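Local coordinates for 16S rRNA processing protein (Pseudomonas aeruginosa, PDB 2F1L), which probably acts as an accessory protein in the final step of 30S ribosomal subunit assembly, needed for efficient processing of 16S rRNA, at residues 35-40 and 74-79. Numbering follows the deposited sequence.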
loop_
_atom_site.group_PDB
_atom_site.type_symbol
_atom_site.label_atom_id
_atom_site.label_comp_id
_atom_site.label_asym_id
_atom_site.label_seq_id
_atom_site.Cartn_x
_atom_site.Cartn_y
_atom_site.Cartn_z
ATOM N N GLU A 35 13.204 -23.015 -9.024
ATOM C CA GLU A 35 12.878 -21.676 -8.526
ATOM C C GLU A 35 11.714 -21.764 -7.563
ATOM O O GLU A 35 10.905 -22.722 -7.600
ATOM C CB GLU A 35 12.581 -20.695 -9.660
ATOM C CG GLU A 35 13.857 -20.414 -10.509
ATOM C CD GLU A 35 13.673 -19.419 -11.659
ATOM O OE1 GLU A 35 12.607 -18.779 -11.782
ATOM O OE2 GLU A 35 14.624 -19.252 -12.438
ATOM N N VAL A 36 11.643 -20.755 -6.691
ATOM C CA VAL A 36 10.559 -20.646 -5.738
ATOM C C VAL A 36 9.729 -19.369 -6.000
ATOM O O VAL A 36 10.200 -18.384 -6.601
ATOM C CB VAL A 36 11.086 -20.645 -4.291
ATOM C CG1 VAL A 36 11.697 -21.987 -3.924
ATOM C CG2 VAL A 36 12.119 -19.546 -4.062
ATOM N N LYS A 37 8.487 -19.401 -5.536
ATOM C CA LYS A 37 7.579 -18.287 -5.650
ATOM C C LYS A 37 7.573 -17.597 -4.285
ATOM O O LYS A 37 7.524 -18.233 -3.243
ATOM C CB LYS A 37 6.205 -18.790 -6.023
ATOM C CG LYS A 37 5.219 -17.727 -6.469
ATOM C CD LYS A 37 3.805 -18.160 -6.139
ATOM C CE LYS A 37 2.766 -17.846 -7.218
ATOM N NZ LYS A 37 1.441 -17.915 -6.535
ATOM N N VAL A 38 7.659 -16.284 -4.336
ATOM C CA VAL A 38 8.010 -15.458 -3.204
ATOM C C VAL A 38 7.104 -14.237 -3.213
ATOM O O VAL A 38 6.930 -13.598 -4.245
ATOM C CB VAL A 38 9.496 -15.033 -3.318
ATOM C CG1 VAL A 38 9.808 -13.874 -2.435
ATOM C CG2 VAL A 38 10.395 -16.207 -2.933
ATOM N N TYR A 39 6.486 -13.943 -2.075
ATOM C CA TYR A 39 5.852 -12.665 -1.917
ATOM C C TYR A 39 6.930 -11.708 -1.381
ATOM O O TYR A 39 7.773 -12.105 -0.556
ATOM C CB TYR A 39 4.664 -12.742 -0.951
ATOM C CG TYR A 39 3.421 -13.481 -1.431
ATOM C CD1 TYR A 39 2.969 -13.374 -2.720
ATOM C CD2 TYR A 39 2.647 -14.213 -0.536
ATOM C CE1 TYR A 39 1.792 -14.011 -3.129
ATOM C CE2 TYR A 39 1.483 -14.847 -0.929
ATOM C CZ TYR A 39 1.062 -14.752 -2.234
ATOM O OH TYR A 39 -0.087 -15.399 -2.654
ATOM N N SER A 40 6.932 -10.465 -1.858
ATOM C CA SER A 40 7.901 -9.476 -1.369
ATOM C C SER A 40 7.242 -8.432 -0.498
ATOM O O SER A 40 6.181 -7.970 -0.833
ATOM C CB SER A 40 8.559 -8.765 -2.531
ATOM O OG SER A 40 9.238 -7.622 -2.075
ATOM N N GLY A 74 4.126 -10.423 -12.539
ATOM C CA GLY A 74 2.990 -9.704 -12.003
ATOM C C GLY A 74 3.422 -9.053 -10.720
ATOM O O GLY A 74 4.360 -8.236 -10.715
ATOM N N LYS A 75 2.796 -9.466 -9.626
ATOM C CA LYS A 75 3.143 -8.913 -8.327
ATOM C C LYS A 75 3.769 -9.958 -7.407
ATOM O O LYS A 75 4.024 -9.677 -6.276
ATOM C CB LYS A 75 1.920 -8.281 -7.691
ATOM C CG LYS A 75 1.366 -7.071 -8.471
ATOM C CD LYS A 75 2.194 -5.835 -8.250
ATOM C CE LYS A 75 1.841 -5.125 -6.948
ATOM N NZ LYS A 75 0.402 -4.664 -6.978
ATOM N N VAL A 76 4.043 -11.159 -7.888
ATOM C CA VAL A 76 4.881 -12.083 -7.118
ATOM C C VAL A 76 6.232 -12.197 -7.756
ATOM O O VAL A 76 6.403 -11.797 -8.913
ATOM C CB VAL A 76 4.324 -13.498 -7.082
ATOM C CG1 VAL A 76 2.962 -13.523 -6.347
ATOM C CG2 VAL A 76 4.210 -14.088 -8.513
ATOM N N LEU A 77 7.178 -12.793 -7.036
ATOM C CA LEU A 77 8.499 -12.968 -7.560
ATOM C C LEU A 77 8.821 -14.438 -7.748
ATOM O O LEU A 77 8.300 -15.275 -7.017
ATOM C CB LEU A 77 9.514 -12.408 -6.602
ATOM C CG LEU A 77 9.742 -10.907 -6.644
ATOM C CD1 LEU A 77 8.580 -10.215 -5.986
ATOM C CD2 LEU A 77 11.032 -10.548 -5.876
ATOM N N ALA A 78 9.718 -14.728 -8.693
ATOM C CA ALA A 78 10.399 -16.033 -8.784
ATOM C C ALA A 78 11.882 -15.837 -8.492
ATOM O O ALA A 78 12.530 -14.920 -9.007
ATOM C CB ALA A 78 10.208 -16.673 -10.160
ATOM N N ALA A 79 12.410 -16.717 -7.668
ATOM C CA ALA A 79 13.751 -16.585 -7.160
ATOM C C ALA A 79 14.489 -17.899 -7.346
ATOM O O ALA A 79 13.913 -18.952 -7.103
ATOM C CB ALA A 79 13.689 -16.251 -5.712
HETATM O O HOH W 1 13.685 -16.040 -11.977
#
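Val-36 and Val-38 bond reciprocally to Ala-79 and Leu-77, making two antiparallel hydrogen-bonded pairs between residues 35-40 and 76-79. The four N-H...O bonds are short, with Val-36 N 2.9 Å from Ala-79 O. Between the two pairs Lys-37 and Ala-78 form a non-hydrogen-bonded pair, where Ala-78 CA approaches Val-36 O to 3.2 Å in a CA-H...O contact.

Val-36, Val-38, Leu-77 and Ala-79 put their side chains on one face of the sheet. The CG2 methyls of Val-36 and Val-38 both reach Ala-79 CB, 4.0 Å away for Val-36, and Leu-77 CD1 touches Ser-40 CB at 3.7 Å. Past the last paired residues, Val-76 CG1 comes to the edge of the Tyr-39 ring, near its plane, 3.5 Å from CE1. At the far end Glu-35 is extended beyond CG, with CD anti to CA (chi2 -179°), and its OE1 lies 3.6 Å from Ala-78 CB; a water donates to this oxygen and weakly to Ala-78 O.

Phe-187 of the second subunit stacks on the Tyr-39 ring, and its terminal carboxylate oxygen OXT is hydrogen-bonded to the Tyr-39 OH. Within the antiparallel sheet of the RimM N-terminal domain, strand 35-40 also pairs with 20-27, and strand 76-81 with 61-73.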